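Local coordinates for ribosomal protein L11 methyltransferase (Lactobacillus delbrueckii subsp. bulgaricus ATCC BAA-365, PDB 3GRZ) that probably trimethylates lysine residues of ribosomal protein L11 with S-adenosyl-L-methionine as methyl donor, this chain being its C-terminal methyltransferase domain, at residues Q48-G53 and I156-D161; L62-V67 and F126-A131; L74-H79 and N106-I111; T89-E94 and K115-A120; I137-I142 and P166-A171. All coordinates share one frame; numbering follows the deposited sequence. Where two conformers were deposited one is given.

How the contacts relate
From the N terminus, helix 44-57 opens contact 1, which closes at strand 153-161, the widest loop of the five; contact 5 crosses it, opening at helix 135-145 inside that loop and closing beyond it at helix 165-174. Contact 2, nested within contact 1, pairs strand 63-67 with strand 126-132. Inside contact 2 lie contacts 3 and 4, which cross each other: 74-79 meets 106-111, and 89-94 meets 115-120. Contacts 2 and 4 join strands of one sheet, and contact 1 seats a helix on it. Contact 3 fastens a helix to a connecting loop. Phe157 of contact 1 packs on Leu138 of contact 5, and Leu118 of contact 4 reaches Asp140.

Contact 1 (Q48-G53 and I156-D161); sequences QLAMLG and IFSGID
Ile156 sets its CD1 methyl against the backbone carbonyl of Gly53, with CD1 3.4 Å from Gly53 C, the closest approach between helix segment 48-53 and strand segment 156-161. Its other branch reaches the turn before, CG2 lying 3.9 Å from Ala50 O. The absence of a side chain at Gly53 is what allows this fit: a CB built there would come within 2.9 Å of Ile156 CG2. Ala50 marks the second tight point, its CB 3.9 Å from Ser158 CB, and the CA atoms of Ala50 and Ser158 are 5.6 Å apart. The grip is slighter around Leu49, which offers its CB to Ser158 OG at 3.7 Å, while the leucine also packs on Leu181 of the second subunit. Ser158 OG, anti to its backbone N (chi1 -167°), is hydrogen-bonded to Thr46 O of helix 44-57. The far ends are looser and partly exposed: Gln48 points away from the strand, its NE2 bonding Leu8 O and its OE1 Arg56 of the second subunit, and Asp161 forms a salt bridge with Arg187. No hydrogen bond crosses. The axes of segments 48-53 and 156-161 run nearly antiparallel, 168° apart and 7.7 Å at closest approach. A helix laid this way over a strand of the sheet is characteristic of the Rossmann-like class I methyltransferase fold, and here Ser158 sits beside Asn132, predicted to bind S-adenosyl-L-methionine.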
# COMPACT_ATOMS: atom_id res chain seq x y z
N GLN B 48 4.17 -4.58 -7.47
CA GLN B 48 3.92 -4.15 -6.09
C GLN B 48 3.24 -2.76 -6.02
O GLN B 48 2.34 -2.57 -5.22
CB GLN B 48 5.22 -4.13 -5.28
CG GLN B 48 5.00 -3.77 -3.80
CD GLN B 48 6.29 -3.68 -3.02
OE1 GLN B 48 7.11 -2.78 -3.24
NE2 GLN B 48 6.50 -4.64 -2.12
N LEU B 49 3.67 -1.81 -6.86
CA LEU B 49 3.07 -0.47 -6.85
C LEU B 49 1.60 -0.54 -7.21
O LEU B 49 0.74 0.02 -6.50
CB LEU B 49 3.83 0.50 -7.78
CG LEU B 49 5.32 0.73 -7.43
CD1 LEU B 49 5.95 1.81 -8.29
CD2 LEU B 49 5.50 1.04 -5.94
N ALA B 50 1.30 -1.27 -8.28
CA ALA B 50 -0.09 -1.49 -8.71
C ALA B 50 -0.92 -2.17 -7.61
O ALA B 50 -2.02 -1.71 -7.28
CB ALA B 50 -0.14 -2.29 -10.01
N MET B 51 -0.36 -3.22 -7.00
CA MET B 51 -1.03 -3.92 -5.89
C MET B 51 -1.34 -3.06 -4.68
O MET B 51 -2.41 -3.22 -4.07
CB MET B 51 -0.21 -5.14 -5.42
CG MET B 51 -0.23 -6.32 -6.37
SD MET B 51 -1.89 -6.93 -6.72
CE MET B 51 -2.69 -6.80 -5.10
N LEU B 52 -0.41 -2.18 -4.30
CA LEU B 52 -0.63 -1.24 -3.19
C LEU B 52 -1.78 -0.29 -3.50
O LEU B 52 -2.58 0.03 -2.62
CB LEU B 52 0.63 -0.45 -2.85
CG LEU B 52 1.80 -1.25 -2.24
CD1 LEU B 52 3.05 -0.37 -2.05
CD2 LEU B 52 1.39 -1.93 -0.94
N GLY B 53 -1.86 0.15 -4.75
CA GLY B 53 -2.99 0.96 -5.22
C GLY B 53 -4.32 0.23 -5.14
O GLY B 53 -5.34 0.83 -4.80
N ILE B 156 -5.68 3.09 -11.48
CA ILE B 156 -4.33 2.80 -11.01
C ILE B 156 -3.40 2.52 -12.19
O ILE B 156 -3.65 1.59 -12.96
CB ILE B 156 -4.31 1.59 -10.06
CG1 ILE B 156 -5.25 1.85 -8.88
CG2 ILE B 156 -2.87 1.30 -9.59
CD1 ILE B 156 -5.71 0.59 -8.25
N PHE B 157 -2.36 3.34 -12.33
CA PHE B 157 -1.32 3.13 -13.33
C PHE B 157 -0.05 2.68 -12.66
O PHE B 157 0.30 3.17 -11.58
CB PHE B 157 -0.97 4.42 -14.09
CG PHE B 157 -1.99 4.84 -15.12
CD1 PHE B 157 -3.05 4.00 -15.48
CD2 PHE B 157 -1.86 6.07 -15.75
CE1 PHE B 157 -3.97 4.39 -16.45
CE2 PHE B 157 -2.79 6.48 -16.73
CZ PHE B 157 -3.84 5.65 -17.07
N SER B 158 0.66 1.78 -13.31
CA SER B 158 2.02 1.45 -12.92
C SER B 158 2.81 1.20 -14.21
O SER B 158 2.22 1.23 -15.31
CB SER B 158 2.04 0.23 -12.01
OG SER B 158 3.32 0.12 -11.41
N GLY B 159 4.11 0.99 -14.07
CA GLY B 159 4.99 0.76 -15.22
C GLY B 159 5.52 2.05 -15.83
O GLY B 159 6.05 2.04 -16.94
N ILE B 160 5.38 3.17 -15.11
CA ILE B 160 5.84 4.48 -15.58
C ILE B 160 7.28 4.71 -15.17
O ILE B 160 7.58 4.77 -13.98
CB ILE B 160 4.97 5.63 -15.01
CG1 ILE B 160 3.52 5.47 -15.45
CG2 ILE B 160 5.50 7.01 -15.46
CD1 ILE B 160 2.51 6.14 -14.52
N ASP B 161 8.19 4.84 -16.15
CA ASP B 161 9.55 5.31 -15.84
C ASP B 161 9.51 6.77 -15.38
O ASP B 161 8.73 7.55 -15.93
CB ASP B 161 10.46 5.16 -17.07
CG ASP B 161 11.89 5.54 -16.76
OD1 ASP B 161 12.57 4.75 -16.09
OD2 ASP B 161 12.31 6.64 -17.16

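Contact 2 (L62-V67 and F126-A131); sequences LTVADV and FDLIVA
Phe126 lays its ring over Ala65, where the strands 63-67 and 126-132 begin to pair. Its CB lies 3.7 Å from Thr63 O; CG, anti to the carbonyl carbon and beside the backbone N (chi1 -52°), meets the Ala65 methyl; CD1 turns to Val64 O at 3.7 Å, CE1 stays near that oxygen, and CD2, CE2 and, at the tip, CZ lie under Ala65 CB. That methyl stands 3.6 Å from the ring centroid and 7° off its normal, a CH-pi contact over the centre of one face. An alanine in place of Phe126 would probably leave Ala65 CB without its aromatic cover and open a gap beside Leu87. Asp127 OD2 accepts Thr63 N (3.0 Å, 174°) on its anti side, somewhat out of the carboxylate plane, and Asp127 N donates to Thr63 OG1 at 3.0 Å. Parallel pairing follows, with Ala65 N bonded to Leu128 O at 2.9 Å and Val130 N to Ala65 O at 2.8 Å. The chemistry thus divides: apolar contacts and, from Ala65 onward, straighter backbone bonds fill the buried sheet centre, whereas the Asp127 carboxylate, held by Thr63 N and on OD1 by Asn150 ND2, would probably favour its ionised form.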
# COMPACT_ATOMS: atom_id res chain seq x y z
N LEU B 62 -15.64 -3.44 -6.06
CA LEU B 62 -15.62 -2.55 -7.20
C LEU B 62 -15.57 -3.38 -8.47
O LEU B 62 -15.00 -4.47 -8.48
CB LEU B 62 -14.37 -1.65 -7.15
CG LEU B 62 -14.14 -0.77 -5.91
CD1 LEU B 62 -12.79 -0.08 -6.01
CD2 LEU B 62 -15.27 0.24 -5.70
N THR B 63 -16.16 -2.85 -9.54
CA THR B 63 -16.01 -3.46 -10.86
C THR B 63 -14.68 -3.01 -11.47
O THR B 63 -14.32 -1.83 -11.42
CB THR B 63 -17.20 -3.11 -11.79
OG1 THR B 63 -17.27 -1.69 -11.98
CG2 THR B 63 -18.52 -3.61 -11.19
N VAL B 64 -13.94 -3.97 -12.02
CA VAL B 64 -12.54 -3.75 -12.40
C VAL B 64 -12.31 -4.08 -13.87
O VAL B 64 -12.82 -5.09 -14.36
CB VAL B 64 -11.56 -4.62 -11.53
CG1 VAL B 64 -10.10 -4.44 -11.96
CG2 VAL B 64 -11.73 -4.33 -10.04
N ALA B 65 -11.56 -3.22 -14.56
CA ALA B 65 -10.91 -3.58 -15.83
C ALA B 65 -9.41 -3.54 -15.61
O ALA B 65 -8.87 -2.53 -15.15
CB ALA B 65 -11.29 -2.63 -16.96
N ASP B 66 -8.74 -4.65 -15.93
CA ASP B 66 -7.29 -4.75 -15.89
C ASP B 66 -6.80 -4.74 -17.33
O ASP B 66 -6.97 -5.71 -18.07
CB ASP B 66 -6.86 -6.04 -15.17
CG ASP B 66 -5.33 -6.24 -15.15
OD1 ASP B 66 -4.57 -5.25 -15.35
OD2 ASP B 66 -4.89 -7.39 -14.93
N VAL B 67 -6.18 -3.63 -17.72
CA VAL B 67 -5.81 -3.39 -19.11
C VAL B 67 -4.36 -3.78 -19.32
O VAL B 67 -3.50 -3.37 -18.55
CB VAL B 67 -6.03 -1.89 -19.48
CG1 VAL B 67 -5.63 -1.62 -20.92
CG2 VAL B 67 -7.48 -1.50 -19.26
N PHE B 126 -16.49 1.05 -15.52
CA PHE B 126 -15.92 0.37 -14.36
C PHE B 126 -15.68 1.34 -13.21
O PHE B 126 -15.52 2.54 -13.43
CB PHE B 126 -14.59 -0.31 -14.77
CG PHE B 126 -14.72 -1.21 -15.98
CD1 PHE B 126 -15.12 -2.54 -15.83
CD2 PHE B 126 -14.49 -0.72 -17.27
CE1 PHE B 126 -15.27 -3.38 -16.95
CE2 PHE B 126 -14.65 -1.54 -18.39
CZ PHE B 126 -15.02 -2.86 -18.23
N ASP B 127 -15.67 0.81 -11.99
CA ASP B 127 -15.29 1.60 -10.80
C ASP B 127 -13.78 1.77 -10.69
O ASP B 127 -13.30 2.70 -10.07
CB ASP B 127 -15.74 0.88 -9.54
CG ASP B 127 -17.24 0.75 -9.45
OD1 ASP B 127 -17.95 1.73 -9.77
OD2 ASP B 127 -17.72 -0.32 -9.04
N LEU B 128 -13.04 0.81 -11.25
CA LEU B 128 -11.59 0.76 -11.12
C LEU B 128 -10.94 0.27 -12.41
O LEU B 128 -11.22 -0.83 -12.89
CB LEU B 128 -11.20 -0.10 -9.91
CG LEU B 128 -9.71 -0.17 -9.57
CD1 LEU B 128 -9.27 1.14 -8.94
CD2 LEU B 128 -9.45 -1.32 -8.61
N ILE B 129 -10.10 1.11 -13.00
CA ILE B 129 -9.34 0.70 -14.18
C ILE B 129 -7.87 0.61 -13.77
O ILE B 129 -7.33 1.56 -13.20
CB ILE B 129 -9.57 1.67 -15.38
CG1 ILE B 129 -11.04 1.64 -15.80
CG2 ILE B 129 -8.64 1.29 -16.55
CD1 ILE B 129 -11.42 2.59 -16.94
N VAL B 130 -7.25 -0.54 -14.00
CA VAL B 130 -5.87 -0.79 -13.58
C VAL B 130 -5.05 -1.09 -14.82
O VAL B 130 -5.51 -1.82 -15.71
CB VAL B 130 -5.76 -2.00 -12.58
CG1 VAL B 130 -4.34 -2.17 -12.10
CG2 VAL B 130 -6.69 -1.82 -11.39
N ALA B 131 -3.84 -0.51 -14.90
CA ALA B 131 -2.97 -0.72 -16.06
C ALA B 131 -1.50 -0.63 -15.67
O ALA B 131 -1.03 0.45 -15.32
CB ALA B 131 -3.29 0.29 -17.16

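Contact 3 (L74-H79 and N106-I111); sequences LAIAAH and NGIYDI
Ile108 and Ile111 bring segment 106-111 against Ile76 and His79 of helix 73-80, so that the loop from helix 93-105 to strand 112-115 of the Rossmann-like fold is packed on the helix that follows strand 63-67 in the middle of the sheet. The walk starts at Asn106, whose ND2 lies 4.1 Å from Ile76 CG2; its polar end is engaged elsewhere, OD1 with Arg32 N and ND2 with Asn102 O. Gly107, with phi at 74°, is the C-prime residue of a Schellman motif: its N goes to Ala104 O and Ile108 N to Ala103 O, which ends helix 93-105. Ile108 carries much of the contact with two methyls. CD1 fits between Ile76 CG2 (3.9 Å) and His79 ND1, while CG2 stands 3.8 Å from the centroid of the His79 ring, 2° off the ring normal, a CH-pi contact over one face; His79 presents this ring with CG anti to the backbone N. Asp110 brings OD1 to 2.8 Å from His79 NE2, but the hydrogen bond is weak, bent to 116° at the hydrogen, and the carboxylate and ring planes are far from coplanar. Last comes Ile111, which reaches Ala75, a residue fitting the final position of a GxGxxA pattern. The Ile111 side chain crosses that of Ile76 at about a right angle, Ile111 CD1 lying 4.0 Å from Ile76 CG1 and 3.7 Å from Ala75 O.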
# COMPACT_ATOMS: atom_id res chain seq x y z
N LEU B 74 -2.67 -9.00 -11.80
CA LEU B 74 -3.48 -7.96 -11.18
C LEU B 74 -4.98 -8.26 -11.23
O LEU B 74 -5.69 -7.98 -10.26
CB LEU B 74 -3.17 -6.59 -11.78
CG LEU B 74 -1.73 -6.07 -11.72
CD1 LEU B 74 -1.63 -4.70 -12.37
CD2 LEU B 74 -1.17 -6.04 -10.29
N ALA B 75 -5.45 -8.87 -12.32
CA ALA B 75 -6.85 -9.31 -12.41
C ALA B 75 -7.14 -10.34 -11.33
O ALA B 75 -8.17 -10.27 -10.66
CB ALA B 75 -7.16 -9.88 -13.81
N ILE B 76 -6.22 -11.28 -11.15
CA ILE B 76 -6.36 -12.33 -10.13
C ILE B 76 -6.36 -11.74 -8.70
O ILE B 76 -7.19 -12.10 -7.87
CB ILE B 76 -5.25 -13.40 -10.28
CG1 ILE B 76 -5.49 -14.21 -11.57
CG2 ILE B 76 -5.18 -14.35 -9.06
CD1 ILE B 76 -4.21 -14.90 -12.10
N ALA B 77 -5.43 -10.84 -8.44
CA ALA B 77 -5.34 -10.18 -7.14
C ALA B 77 -6.58 -9.36 -6.84
O ALA B 77 -7.09 -9.39 -5.72
CB ALA B 77 -4.13 -9.32 -7.11
N ALA B 78 -7.08 -8.63 -7.84
CA ALA B 78 -8.31 -7.86 -7.68
C ALA B 78 -9.48 -8.78 -7.31
O ALA B 78 -10.26 -8.44 -6.42
CB ALA B 78 -8.62 -7.06 -8.95
N HIS B 79 -9.57 -9.93 -7.98
CA HIS B 79 -10.65 -10.91 -7.72
C HIS B 79 -10.58 -11.39 -6.27
O HIS B 79 -11.59 -11.42 -5.57
CB HIS B 79 -10.58 -12.09 -8.70
CG HIS B 79 -11.70 -13.07 -8.56
ND1 HIS B 79 -11.71 -14.07 -7.61
CD2 HIS B 79 -12.86 -13.20 -9.26
CE1 HIS B 79 -12.82 -14.77 -7.72
NE2 HIS B 79 -13.53 -14.27 -8.71
N ASN B 106 -5.33 -20.75 -9.42
CA ASN B 106 -5.75 -20.17 -8.16
C ASN B 106 -7.22 -20.43 -7.86
O ASN B 106 -7.79 -19.82 -6.95
CB ASN B 106 -5.39 -18.68 -8.13
CG ASN B 106 -3.89 -18.46 -8.11
OD1 ASN B 106 -3.24 -18.70 -7.10
ND2 ASN B 106 -3.34 -18.05 -9.24
N GLY B 107 -7.83 -21.33 -8.63
CA GLY B 107 -9.21 -21.76 -8.44
C GLY B 107 -10.24 -20.72 -8.86
O GLY B 107 -11.35 -20.70 -8.33
N ILE B 108 -9.88 -19.88 -9.82
CA ILE B 108 -10.73 -18.79 -10.29
C ILE B 108 -11.09 -19.06 -11.74
O ILE B 108 -10.20 -19.19 -12.57
CB ILE B 108 -10.03 -17.39 -10.18
CG1 ILE B 108 -9.72 -17.05 -8.72
CG2 ILE B 108 -10.89 -16.28 -10.80
CD1 ILE B 108 -8.69 -15.90 -8.56
N TYR B 109 -12.39 -19.11 -12.02
CA TYR B 109 -12.90 -19.49 -13.35
C TYR B 109 -13.81 -18.43 -13.96
O TYR B 109 -14.21 -18.55 -15.12
CB TYR B 109 -13.56 -20.88 -13.30
CG TYR B 109 -12.59 -21.95 -12.85
CD1 TYR B 109 -11.69 -22.54 -13.75
CD2 TYR B 109 -12.51 -22.33 -11.51
CE1 TYR B 109 -10.78 -23.48 -13.34
CE2 TYR B 109 -11.59 -23.30 -11.08
CZ TYR B 109 -10.73 -23.86 -12.01
OH TYR B 109 -9.80 -24.80 -11.62
N ASP B 110 -14.09 -17.38 -13.18
CA ASP B 110 -15.03 -16.33 -13.59
C ASP B 110 -14.43 -14.96 -13.90
O ASP B 110 -15.15 -13.96 -13.90
CB ASP B 110 -16.16 -16.17 -12.56
CG ASP B 110 -15.67 -15.73 -11.18
OD1 ASP B 110 -14.45 -15.64 -10.95
OD2 ASP B 110 -16.53 -15.49 -10.32
N ILE B 111 -13.12 -14.88 -14.15
CA ILE B 111 -12.56 -13.64 -14.68
C ILE B 111 -12.88 -13.55 -16.18
O ILE B 111 -12.53 -14.46 -16.93
CB ILE B 111 -11.04 -13.51 -14.42
CG1 ILE B 111 -10.78 -13.25 -12.93
CG2 ILE B 111 -10.45 -12.36 -15.27
CD1 ILE B 111 -9.32 -13.30 -12.49

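Contact 4 (T89-E94 and K115-A120); sequences TDISDE and KTSLLA. With GOL (glycerol), chain E.
Asp90 and Lys115 form a parallel bridge, their CA atoms 5.3 Å apart, and Thr116 N donates to Asp90 O at 2.9 Å from 44° above the carbonyl plane; beyond Ile91 and Thr116 the chains part, one into helix 93-105 and the other into a type II' turn from Ser117 to Ala120. Among the side chains, Lys115 runs extended from CB to CE and bends at the last torsion (chi4 -70°), which places NZ 3.2 Å from Ile91 O, its hydrogen-bond acceptor. Asp93 lies across this chain, with OD2 against CE rather than the ammonium: Asp93 OD2 and Lys115 NZ are 4.6 Å apart, so any attraction is at a distance. Ile91 rests its CG2 on Ser117 CA at 3.7 Å, and the methyl CG2 of Thr116 meets Thr89 CB on the buried side. A water ties the two segments together, accepting from Thr89 OG1 at 2.7 Å and donating to Thr116 O and Leu118 O; it also bonds O2 of a glycerol probably left by the crystallisation liquor. Glycerol O1 donates to Asp90 OD1 at 3.2 Å, and the same oxygen receives Ile91 N on its anti lone pair at 2.8 Å. The other oxygen, OD2, is held by Gly70 N and Ser95 OG, which fixes the turn of the carboxylate. Asp90 is predicted to bind S-adenosyl-L-methionine, and an acidic residue at the end of strand 85-90, the second of the Rossmann-like sheet, that takes hydroxyl groups is typical of the ribose-binding site of class I methyltransferases, a place the glycerol may partly imitate.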
# COMPACT_ATOMS: atom_id res chain seq x y z
N THR B 89 -8.00 -7.49 -20.11
CA THR B 89 -7.77 -7.32 -21.55
C THR B 89 -6.29 -7.38 -21.93
O THR B 89 -5.42 -6.99 -21.14
CB THR B 89 -8.38 -6.00 -22.13
OG1 THR B 89 -7.55 -4.89 -21.79
CG2 THR B 89 -9.79 -5.76 -21.61
N ASP B 90 -6.01 -7.87 -23.14
CA ASP B 90 -4.67 -7.77 -23.74
C ASP B 90 -4.76 -8.08 -25.23
O ASP B 90 -5.78 -8.57 -25.70
CB ASP B 90 -3.67 -8.71 -23.05
CG ASP B 90 -2.24 -8.11 -22.97
OD1 ASP B 90 -1.79 -7.44 -23.91
OD2 ASP B 90 -1.56 -8.33 -21.95
N ILE B 91 -3.68 -7.78 -25.96
CA ILE B 91 -3.66 -7.92 -27.42
C ILE B 91 -3.28 -9.31 -27.92
O ILE B 91 -3.55 -9.64 -29.07
CB ILE B 91 -2.68 -6.91 -28.08
CG1 ILE B 91 -1.30 -6.96 -27.41
CG2 ILE B 91 -3.25 -5.53 -28.04
CD1 ILE B 91 -0.17 -6.38 -28.25
N SER B 92 -2.66 -10.13 -27.07
CA SER B 92 -2.11 -11.40 -27.54
C SER B 92 -2.90 -12.62 -27.09
O SER B 92 -3.47 -12.64 -26.00
CB SER B 92 -0.64 -11.54 -27.10
OG SER B 92 -0.54 -11.81 -25.72
N ASP B 93 -2.88 -13.65 -27.94
CA ASP B 93 -3.39 -14.98 -27.61
C ASP B 93 -2.73 -15.53 -26.37
O ASP B 93 -3.37 -16.18 -25.55
CB ASP B 93 -3.14 -15.95 -28.78
CG ASP B 93 -4.11 -15.75 -29.95
OD1 ASP B 93 -3.73 -16.06 -31.10
OD2 ASP B 93 -5.24 -15.29 -29.71
N GLU B 94 -1.43 -15.29 -26.23
CA GLU B 94 -0.66 -15.89 -25.14
C GLU B 94 -0.94 -15.24 -23.81
O GLU B 94 -0.83 -15.90 -22.80
CB GLU B 94 0.85 -15.96 -25.40
CG GLU B 94 1.37 -15.00 -26.40
CD GLU B 94 1.10 -15.44 -27.83
OE1 GLU B 94 1.34 -16.62 -28.18
OE2 GLU B 94 0.61 -14.59 -28.58
N LYS B 115 -9.76 -10.14 -25.80
CA LYS B 115 -8.61 -9.89 -26.64
C LYS B 115 -8.87 -8.63 -27.43
O LYS B 115 -9.67 -8.62 -28.38
CB LYS B 115 -8.34 -11.08 -27.55
CG LYS B 115 -7.05 -10.99 -28.33
CD LYS B 115 -6.98 -12.11 -29.36
CE LYS B 115 -5.69 -12.05 -30.15
NZ LYS B 115 -5.65 -10.89 -31.07
N THR B 116 -8.21 -7.56 -27.01
CA THR B 116 -8.45 -6.22 -27.53
C THR B 116 -7.34 -5.27 -27.12
O THR B 116 -6.68 -5.48 -26.10
CB THR B 116 -9.86 -5.65 -27.13
OG1 THR B 116 -10.11 -4.45 -27.87
CG2 THR B 116 -9.98 -5.35 -25.61
N SER B 117 -7.14 -4.24 -27.92
CA SER B 117 -6.16 -3.21 -27.64
C SER B 117 -6.76 -2.11 -26.77
O SER B 117 -7.72 -1.44 -27.16
CB SER B 117 -5.62 -2.62 -28.95
OG SER B 117 -4.58 -1.71 -28.69
N LEU B 118 -6.18 -1.95 -25.58
CA LEU B 118 -6.63 -0.97 -24.57
C LEU B 118 -8.08 -1.19 -24.20
O LEU B 118 -8.42 -2.26 -23.69
CB LEU B 118 -6.33 0.47 -25.01
CG LEU B 118 -4.83 0.71 -25.19
CD1 LEU B 118 -4.58 2.09 -25.76
CD2 LEU B 118 -4.08 0.52 -23.87
N LEU B 119 -8.94 -0.21 -24.45
CA LEU B 119 -10.36 -0.37 -24.18
C LEU B 119 -11.23 -0.23 -25.42
O LEU B 119 -12.42 0.09 -25.31
CB LEU B 119 -10.83 0.59 -23.07
CG LEU B 119 -10.29 0.34 -21.66
CD1 LEU B 119 -10.51 1.56 -20.78
CD2 LEU B 119 -10.87 -0.92 -21.02
N ALA B 120 -10.64 -0.51 -26.59
CA ALA B 120 -11.37 -0.59 -27.85
C ALA B 120 -12.40 -1.70 -27.76
O ALA B 120 -12.08 -2.83 -27.36
CB ALA B 120 -10.42 -0.82 -29.02
C1 GOL E . -0.85 -3.96 -24.81
O1 GOL E . -0.27 -4.58 -23.69
C2 GOL E . -2.19 -3.34 -24.42
O2 GOL E . -3.05 -4.32 -23.88
C3 GOL E . -2.87 -2.65 -25.61
O3 GOL E . -1.96 -2.16 -26.57
O HOH W 1 -5.87 -4.17 -23.83

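Contact 5 (I137-I142 and P166-A171); sequences ILLDLI and PKIEQA
Two helices on the same face of the central sheet, 135-145 and 165-174, meet where Leu139 and Ile142 face Ile168 and Ala171. The axes of segments 137-142 and 166-171 run almost parallel, 3° apart and 10.1 Å at closest approach; the side chains meet through carbon, two methyls also resting on backbone carbonyl oxygens, and no hydrogen bond crosses. Leu139 extends CD2 between neighbouring turns, 3.6 Å from Lys167 O and 3.8 Å from Ala171 CB. From the other helix, Ile168 answers with CD1, which lies 3.9 Å from Leu139 CD2 and 4.0 Å from Leu138 CB. One turn further, Ile142 carries two contacts: CG2, anti to the backbone N, touches Ala171 O at 3.5 Å, and CD1 meets Ala171 CB at 3.8 Å. An alanine in place of Ile142 would probably open a gap between Ala171 and Phe157, whose ring packs on the CG1 of this isoleucine. Leu138 and Leu141 turn inward to the sheet and also pack on Phe157. Helix 135-145 links the parallel neighbours 126-132 and 153-161 as a beta-alpha-beta crossover, and helix 165-174 beside it completes the helical layer typical of the Rossmann-like methyltransferase fold.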
# COMPACT_ATOMS: atom_id res chain seq x y z
N ILE B 137 2.08 3.67 -24.12
CA ILE B 137 0.79 3.00 -24.27
C ILE B 137 -0.23 3.62 -23.31
O ILE B 137 -1.39 3.83 -23.67
CB ILE B 137 0.89 1.47 -24.05
CG1 ILE B 137 2.05 0.89 -24.87
CG2 ILE B 137 -0.42 0.76 -24.43
CD1 ILE B 137 2.53 -0.47 -24.38
N LEU B 138 0.22 3.95 -22.09
CA LEU B 138 -0.63 4.68 -21.13
C LEU B 138 -1.16 6.00 -21.70
O LEU B 138 -2.33 6.34 -21.48
CB LEU B 138 0.08 4.94 -19.80
CG LEU B 138 0.30 3.74 -18.89
CD1 LEU B 138 1.17 4.16 -17.71
CD2 LEU B 138 -1.01 3.16 -18.41
N LEU B 139 -0.31 6.72 -22.43
CA LEU B 139 -0.69 7.95 -23.12
C LEU B 139 -1.85 7.74 -24.11
O LEU B 139 -2.70 8.61 -24.25
CB LEU B 139 0.51 8.61 -23.82
CG LEU B 139 1.61 9.20 -22.91
CD1 LEU B 139 2.85 9.59 -23.70
CD2 LEU B 139 1.10 10.40 -22.10
N ASP B 140 -1.89 6.57 -24.76
CA ASP B 140 -3.03 6.19 -25.60
C ASP B 140 -4.26 5.77 -24.79
O ASP B 140 -5.40 5.95 -25.24
CB ASP B 140 -2.63 5.08 -26.58
CG ASP B 140 -1.59 5.53 -27.60
OD1 ASP B 140 -1.53 6.74 -27.90
OD2 ASP B 140 -0.82 4.67 -28.08
N LEU B 141 -4.03 5.22 -23.60
CA LEU B 141 -5.13 4.81 -22.71
C LEU B 141 -5.83 6.01 -22.08
O LEU B 141 -7.05 5.98 -21.89
CB LEU B 141 -4.63 3.86 -21.61
CG LEU B 141 -5.68 3.33 -20.62
CD1 LEU B 141 -6.80 2.52 -21.32
CD2 LEU B 141 -5.01 2.50 -19.53
N ILE B 142 -5.06 7.04 -21.73
CA ILE B 142 -5.62 8.19 -21.00
C ILE B 142 -6.94 8.75 -21.60
O ILE B 142 -7.94 8.82 -20.88
CB ILE B 142 -4.53 9.27 -20.66
CG1 ILE B 142 -3.60 8.76 -19.54
CG2 ILE B 142 -5.18 10.58 -20.23
CD1 ILE B 142 -2.25 9.47 -19.43
N PRO B 166 6.35 13.57 -16.31
CA PRO B 166 5.79 14.84 -16.84
C PRO B 166 4.75 14.69 -17.97
O PRO B 166 3.69 15.32 -17.89
CB PRO B 166 7.03 15.59 -17.33
CG PRO B 166 8.11 15.13 -16.41
CD PRO B 166 7.82 13.66 -16.19
N LYS B 167 5.05 13.86 -18.97
CA LYS B 167 4.13 13.61 -20.09
C LYS B 167 2.83 12.96 -19.62
O LYS B 167 1.76 13.33 -20.09
CB LYS B 167 4.80 12.74 -21.16
CG LYS B 167 5.82 13.49 -22.02
CD LYS B 167 6.65 12.52 -22.86
CE LYS B 167 6.10 12.36 -24.27
NZ LYS B 167 6.57 13.45 -25.17
N ILE B 168 2.94 12.01 -18.68
CA ILE B 168 1.78 11.36 -18.06
C ILE B 168 0.95 12.39 -17.25
O ILE B 168 -0.27 12.49 -17.41
CB ILE B 168 2.19 10.15 -17.17
CG1 ILE B 168 2.94 9.08 -17.99
CG2 ILE B 168 0.97 9.56 -16.45
CD1 ILE B 168 2.10 8.33 -18.98
N GLU B 169 1.63 13.15 -16.40
CA GLU B 169 0.98 14.19 -15.59
C GLU B 169 0.23 15.23 -16.43
O GLU B 169 -0.87 15.64 -16.08
CB GLU B 169 1.99 14.88 -14.68
CG GLU B 169 2.42 14.05 -13.48
CD GLU B 169 3.41 14.76 -12.56
OE1 GLU B 169 4.17 15.63 -13.03
OE2 GLU B 169 3.43 14.42 -11.36
N GLN B 170 0.83 15.64 -17.55
CA GLN B 170 0.24 16.64 -18.44
C GLN B 170 -1.00 16.09 -19.13
O GLN B 170 -2.05 16.73 -19.14
CB GLN B 170 1.27 17.12 -19.45
CG GLN B 170 0.97 18.46 -20.10
CD GLN B 170 1.82 18.72 -21.33
OE1 GLN B 170 3.05 18.58 -21.30
NE2 GLN B 170 1.18 19.09 -22.43
N ALA B 171 -0.89 14.87 -19.67
CA ALA B 171 -2.03 14.17 -20.29
C ALA B 171 -3.20 13.89 -19.34
O ALA B 171 -4.36 13.99 -19.75
CB ALA B 171 -1.57 12.90 -20.96